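Local coordinates for protein putative adhesin (Bacteroides fragilis NCTC 9343, PDB 3PET) that is of unknown biochemical function but, as a putative lipoprotein adhesin built as a right-handed beta-helix, probably takes part in cell adhesion, at residues Tyr16-Phe21 and Thr42-Tyr47; Ile32-Ser37 and Ile83-Pro88. One frame throughout, in Å; residues are numbered along the deposited sequence. Where two conformers were deposited one is given.

Contact 1. Residues Tyr16-Phe21 and Thr42-Tyr47; sequences YKVKEF and TDLQIY
Tyr16 N donates to Leu44 O at 2.9 Å, an almost straight bond with an N-H...O angle of 178° that approaches nearly along the C=O axis. Beside it the Tyr16 side chain lies over strand 43-47. CG is anti to the carbonyl carbon (chi1 -48°), and from there the ring crosses two aliphatic groups obliquely: CD1 is 3.8 Å from Leu44 CD2, and CE1 is 3.6 Å from Ile46 CD1. Leu44 O also sits at the ring edge, near its plane. Past the inverse gamma turn centred on Lys17, direct backbone pairing gives way to a bridge by water 1, which donates to Val18 O at 2.6 Å and to Thr42 O at 2.8 Å. The two branches of Thr42 then divide the work. CG2 reaches the Phe21 ring, 3.4 Å from CE2, and also meets Val18 CG2; OG1 rests against Glu20 CG and binds water 2, whose bond to Glu20 OE1 is weak. Val58 of strand 56-61 touches Tyr16, Val18 and Leu44, so this apolar group packs on strand 56-61, with Leu44 buried. The whole is a chain segment leaving antiparallel pairing at the N-terminal end of a right-handed beta-helix.

Contact 2. Residues Ile32-Ser37 and Ile83-Pro88; sequences IYYTQS and ITITSP
Parallel pairing between strands 31-36 and 82-87 forms part of a wall of the right-handed beta-helix, with the strand directions 19° apart and their axes 4.7 Å apart at closest approach. Ile32 pairs with Ile83, Tyr34 with Ile85 and Thr35 with Thr86. Tyr33 N donates to Ile83 O, Ile85 N to Tyr33 O and Thr35 N to Ile85 O, all at 2.8 to 2.9 Å. The next bond, Ser87 N to Thr35 O, is weak, but Thr35 O gains a second donor: Thr86 OG1, anti to its own backbone N (chi1 -178°), binds it at 2.9 Å from above the carbonyl plane. On the face carrying Ile32 and Ile83, these two side chains lie side by side and point the same way, while Ile32 CG2 meets Ile85 CD1 at 3.6 Å. The Tyr34 and Ile85 side chains cross at about a right angle, with the ring edge turned to Ile85 CG2. The Tyr34 OH donates to Ser87 OG at 2.8 Å, an atom also hydrogen-bonded to Thr89 O, so the buried serine hydroxyl links two groups. At the C-terminal end of its strand, Gln36 extends until NE2 donates to Pro88 O at 3.0 Å, with that oxygen close to the amide plane; Gln36 OE1 takes up Thr108 N. Ser37 N closes the pairing on Ser87 O at 2.9 Å. Ile24, Leu65 and Leu67 touch Ile85 on its inward side, whereas Tyr33 on the other face stacks with His102. Aligned isoleucines inside and parallel strands in register are characteristic of the coils of a beta-helix.

Contacts 1 and 2 are neighbours across one wall of the fold, their centres about 9 Å apart. Strand 43-47 of contact 1 runs antiparallel to strand 82-87 of contact 2: Gln45 O lies 2.8 Å from Thr84 N, and Asp43 N is at the same distance from Thr86 O, both probable hydrogen bonds. Pro88 CD packs on Thr42 OG1 and Glu20 OE2. Along the chain the segments alternate, 16-21, 32-37, 42-47, 83-88, so each contact joins pieces distant in sequence. Together they give the strand order 11-16, 43-47, 82-87, 31-36, in which antiparallel pairing at the N-terminal end passes into the parallel pairing that continues through strand 101-103.

Contact 1. Residues Tyr16-Phe21 and Thr42-Tyr47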
loop_
_atom_site.group_PDB
_atom_site.type_symbol
_atom_site.label_atom_id
_atom_site.label_comp_id
_atom_site.label_asym_id
_atom_site.label_seq_id
_atom_site.Cartn_x
_atom_site.Cartn_y
_atom_site.Cartn_z
ATOM N N TYR A 16 27.637 7.107 16.761
ATOM C CA TYR A 16 28.426 6.122 16.026
ATOM C C TYR A 16 29.313 6.864 15.038
ATOM O O TYR A 16 28.822 7.513 14.091
ATOM C CB TYR A 16 27.530 5.094 15.293
ATOM C CG TYR A 16 26.423 4.475 16.128
ATOM C CD1 TYR A 16 25.271 5.192 16.439
ATOM C CD2 TYR A 16 26.492 3.146 16.541
ATOM C CE1 TYR A 16 24.247 4.630 17.198
ATOM C CE2 TYR A 16 25.462 2.565 17.296
ATOM C CZ TYR A 16 24.325 3.305 17.593
ATOM O OH TYR A 16 23.285 2.772 18.334
ATOM N N LYS A 17 30.617 6.792 15.262
ATOM C CA LYS A 17 31.586 7.441 14.381
ATOM C C LYS A 17 31.817 6.503 13.206
ATOM O O LYS A 17 32.730 5.680 13.220
ATOM C CB LYS A 17 32.883 7.780 15.136
ATOM N N VAL A 18 30.913 6.559 12.242
ATOM C CA VAL A 18 30.923 5.697 11.062
ATOM C C VAL A 18 31.817 6.295 9.965
ATOM O O VAL A 18 32.059 7.505 9.943
ATOM C CB VAL A 18 29.466 5.480 10.555
ATOM C CG1 VAL A 18 28.644 4.702 11.568
ATOM C CG2 VAL A 18 28.771 6.800 10.218
ATOM N N LYS A 19 32.274 5.438 9.047
ATOM C CA LYS A 19 33.016 5.823 7.850
ATOM C C LYS A 19 32.074 6.613 6.940
ATOM O O LYS A 19 30.855 6.455 7.061
ATOM C CB LYS A 19 33.512 4.570 7.105
ATOM C CG LYS A 19 34.747 3.920 7.690
ATOM C CD LYS A 19 35.374 3.009 6.646
ATOM C CE LYS A 19 36.267 1.964 7.244
ATOM N NZ LYS A 19 36.490 0.861 6.282
ATOM N N GLU A 20 32.610 7.411 6.009
ATOM C CA GLU A 20 31.732 8.161 5.114
ATOM C C GLU A 20 30.976 7.200 4.170
ATOM O O GLU A 20 31.498 6.162 3.764
ATOM C CB GLU A 20 32.485 9.243 4.342
ATOM C CG GLU A 20 31.535 10.141 3.551
ATOM C CD GLU A 20 32.172 11.321 2.849
ATOM O OE1 GLU A 20 33.304 11.695 3.222
ATOM O OE2 GLU A 20 31.527 11.892 1.943
ATOM N N PHE A 21 29.716 7.538 3.899
ATOM C CA PHE A 21 28.796 6.793 3.047
ATOM C C PHE A 21 28.021 7.788 2.199
ATOM O O PHE A 21 27.924 8.967 2.575
ATOM C CB PHE A 21 27.828 5.929 3.918
ATOM C CG PHE A 21 27.050 6.738 4.931
ATOM C CD1 PHE A 21 25.890 7.411 4.563
ATOM C CD2 PHE A 21 27.530 6.903 6.230
ATOM C CE1 PHE A 21 25.215 8.222 5.481
ATOM C CE2 PHE A 21 26.850 7.712 7.145
ATOM C CZ PHE A 21 25.704 8.364 6.764
ATOM N N THR A 42 30.605 13.335 8.641
ATOM C CA THR A 42 29.729 12.163 8.575
ATOM C C THR A 42 29.387 11.788 10.014
ATOM O O THR A 42 30.278 11.727 10.850
ATOM C CB THR A 42 30.347 11.000 7.772
ATOM O OG1 THR A 42 30.522 11.446 6.438
ATOM C CG2 THR A 42 29.463 9.762 7.757
ATOM N N ASP A 43 28.099 11.589 10.317
ATOM C CA ASP A 43 27.720 11.247 11.678
ATOM C C ASP A 43 26.402 10.482 11.719
ATOM O O ASP A 43 25.554 10.612 10.836
ATOM C CB ASP A 43 27.637 12.518 12.562
ATOM C CG ASP A 43 27.570 12.204 14.052
ATOM O OD1 ASP A 43 28.412 11.385 14.535
ATOM O OD2 ASP A 43 26.613 12.671 14.711
ATOM N N LEU A 44 26.276 9.636 12.742
ATOM C CA LEU A 44 25.086 8.863 13.017
ATOM C C LEU A 44 24.805 8.931 14.486
ATOM O O LEU A 44 25.672 8.582 15.302
ATOM C CB LEU A 44 25.222 7.389 12.558
ATOM C CG LEU A 44 24.059 6.463 12.973
ATOM C CD1 LEU A 44 22.750 6.809 12.234
ATOM C CD2 LEU A 44 24.424 5.023 12.783
ATOM N N GLN A 45 23.591 9.404 14.828
ATOM C CA GLN A 45 23.130 9.444 16.211
ATOM C C GLN A 45 21.807 8.767 16.318
ATOM O O GLN A 45 20.931 8.962 15.464
ATOM C CB GLN A 45 23.031 10.867 16.776
ATOM C CG GLN A 45 24.328 11.642 16.661
ATOM C CD GLN A 45 24.321 12.937 17.405
ATOM O OE1 GLN A 45 23.283 13.591 17.598
ATOM N NE2 GLN A 45 25.510 13.348 17.808
ATOM N N ILE A 46 21.652 7.968 17.372
ATOM C CA ILE A 46 20.389 7.280 17.638
ATOM C C ILE A 46 19.953 7.661 19.047
ATOM O O ILE A 46 20.699 7.480 20.012
ATOM C CB ILE A 46 20.428 5.753 17.385
ATOM C CG1 ILE A 46 20.850 5.465 15.896
ATOM C CG2 ILE A 46 19.029 5.137 17.675
ATOM C CD1 ILE A 46 21.161 4.019 15.512
ATOM N N TYR A 47 18.753 8.235 19.134
ATOM C CA TYR A 47 18.134 8.682 20.375
ATOM C C TYR A 47 16.987 7.767 20.763
ATOM O O TYR A 47 16.175 7.398 19.919
ATOM C CB TYR A 47 17.626 10.122 20.225
ATOM C CG TYR A 47 16.879 10.637 21.438
ATOM C CD1 TYR A 47 17.562 11.193 22.523
ATOM C CD2 TYR A 47 15.493 10.529 21.526
ATOM C CE1 TYR A 47 16.885 11.634 23.664
ATOM C CE2 TYR A 47 14.803 10.972 22.665
ATOM C CZ TYR A 47 15.507 11.537 23.724
ATOM O OH TYR A 47 14.872 12.002 24.863
HETATM O O HOH W 1 31.982 9.630 11.497
HETATM O O HOH W 2 32.774 12.921 6.003
#

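Contact 2. Residues Ile32-Ser37 and Ile83-Pro88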
loop_
_atom_site.group_PDB
_atom_site.type_symbol
_atom_site.label_atom_id
_atom_site.label_comp_id
_atom_site.label_asym_id
_atom_site.label_seq_id
_atom_site.Cartn_x
_atom_site.Cartn_y
_atom_site.Cartn_z
ATOM N N ILE A 32 13.591 8.618 10.728
ATOM C CA ILE A 32 14.939 8.985 10.287
ATOM C C ILE A 32 14.956 10.411 9.769
ATOM O O ILE A 32 14.105 10.782 8.951
ATOM C CB ILE A 32 15.469 7.998 9.219
ATOM C CG1 ILE A 32 15.589 6.568 9.814
ATOM C CG2 ILE A 32 16.803 8.505 8.599
ATOM C CD1 ILE A 32 15.807 5.447 8.782
ATOM N N TYR A 33 15.966 11.191 10.206
ATOM C CA TYR A 33 16.144 12.570 9.768
ATOM C C TYR A 33 17.528 12.682 9.161
ATOM O O TYR A 33 18.529 12.552 9.869
ATOM C CB TYR A 33 15.946 13.565 10.948
ATOM C CG TYR A 33 14.529 13.575 11.487
ATOM C CD1 TYR A 33 14.117 12.650 12.447
ATOM C CD2 TYR A 33 13.576 14.452 10.976
ATOM C CE1 TYR A 33 12.798 12.631 12.916
ATOM C CE2 TYR A 33 12.266 14.459 11.458
ATOM C CZ TYR A 33 11.877 13.538 12.413
ATOM O OH TYR A 33 10.581 13.567 12.865
ATOM N N TYR A 34 17.590 12.885 7.847
ATOM C CA TYR A 34 18.863 13.041 7.162
ATOM C C TYR A 34 19.149 14.537 6.934
ATOM O O TYR A 34 18.257 15.297 6.548
ATOM C CB TYR A 34 18.912 12.250 5.833
ATOM C CG TYR A 34 20.162 12.549 5.031
ATOM C CD1 TYR A 34 21.368 11.898 5.310
ATOM C CD2 TYR A 34 20.168 13.548 4.055
ATOM C CE1 TYR A 34 22.541 12.221 4.625
ATOM C CE2 TYR A 34 21.339 13.885 3.373
ATOM C CZ TYR A 34 22.523 13.221 3.666
ATOM O OH TYR A 34 23.675 13.570 3.009
ATOM N N THR A 35 20.398 14.932 7.167
ATOM C CA THR A 35 20.913 16.271 6.931
ATOM C C THR A 35 22.150 16.159 6.043
ATOM O O THR A 35 23.032 15.345 6.318
ATOM C CB THR A 35 21.260 16.991 8.263
ATOM O OG1 THR A 35 20.095 17.044 9.088
ATOM C CG2 THR A 35 21.801 18.437 8.031
ATOM N N GLN A 36 22.221 16.978 4.987
ATOM C CA GLN A 36 23.422 17.033 4.173
ATOM C C GLN A 36 24.380 17.973 4.901
ATOM O O GLN A 36 24.038 19.138 5.104
ATOM C CB GLN A 36 23.108 17.491 2.749
ATOM C CG GLN A 36 24.368 17.644 1.884
ATOM C CD GLN A 36 24.044 17.946 0.448
ATOM O OE1 GLN A 36 23.114 18.700 0.140
ATOM N NE2 GLN A 36 24.847 17.402 -0.457
ATOM N N SER A 37 25.546 17.464 5.328
ATOM C CA SER A 37 26.507 18.293 6.073
ATOM C C SER A 37 27.121 19.362 5.181
ATOM O O SER A 37 27.260 19.174 3.964
ATOM C CB SER A 37 27.602 17.456 6.728
ATOM O OG SER A 37 28.429 16.804 5.781
ATOM N N ILE A 83 16.407 8.530 14.695
ATOM C CA ILE A 83 17.676 8.260 14.028
ATOM C C ILE A 83 18.070 9.516 13.248
ATOM O O ILE A 83 17.337 9.938 12.367
ATOM C CB ILE A 83 17.573 6.986 13.130
ATOM C CG1 ILE A 83 17.204 5.738 13.982
ATOM C CG2 ILE A 83 18.879 6.765 12.328
ATOM C CD1 ILE A 83 16.548 4.542 13.187
ATOM N N THR A 84 19.220 10.112 13.578
ATOM C CA THR A 84 19.712 11.328 12.953
ATOM C C THR A 84 20.956 10.959 12.161
ATOM O O THR A 84 21.930 10.436 12.713
ATOM C CB THR A 84 19.923 12.403 14.028
ATOM O OG1 THR A 84 18.632 12.744 14.528
ATOM C CG2 THR A 84 20.583 13.666 13.485
ATOM N N ILE A 85 20.899 11.202 10.841
ATOM C CA ILE A 85 21.986 10.840 9.928
ATOM C C ILE A 85 22.502 12.091 9.190
ATOM O O ILE A 85 21.715 12.936 8.762
ATOM C CB ILE A 85 21.495 9.757 8.917
ATOM C CG1 ILE A 85 20.784 8.565 9.614
ATOM C CG2 ILE A 85 22.654 9.263 8.015
ATOM C CD1 ILE A 85 20.280 7.401 8.639
ATOM N N THR A 86 23.824 12.206 9.051
ATOM C CA THR A 86 24.399 13.302 8.286
ATOM C C THR A 86 25.628 12.816 7.552
ATOM O O THR A 86 26.417 12.028 8.075
ATOM C CB THR A 86 24.641 14.614 9.094
ATOM O OG1 THR A 86 25.157 15.613 8.200
ATOM C CG2 THR A 86 25.554 14.452 10.259
ATOM N N SER A 87 25.765 13.295 6.312
ATOM C CA SER A 87 26.900 13.005 5.448
ATOM C C SER A 87 27.064 14.141 4.420
ATOM O O SER A 87 26.089 14.844 4.159
ATOM C CB SER A 87 26.715 11.657 4.754
ATOM O OG SER A 87 25.680 11.729 3.781
ATOM N N PRO A 88 28.263 14.331 3.810
ATOM C CA PRO A 88 28.409 15.393 2.796
ATOM C C PRO A 88 27.580 15.137 1.520
ATOM O O PRO A 88 27.157 16.095 0.870
ATOM C CB PRO A 88 29.914 15.369 2.492
ATOM C CG PRO A 88 30.540 14.783 3.739
ATOM C CD PRO A 88 29.563 13.679 4.071
HETATM O O HOH W 3 28.150 18.606 0.924
#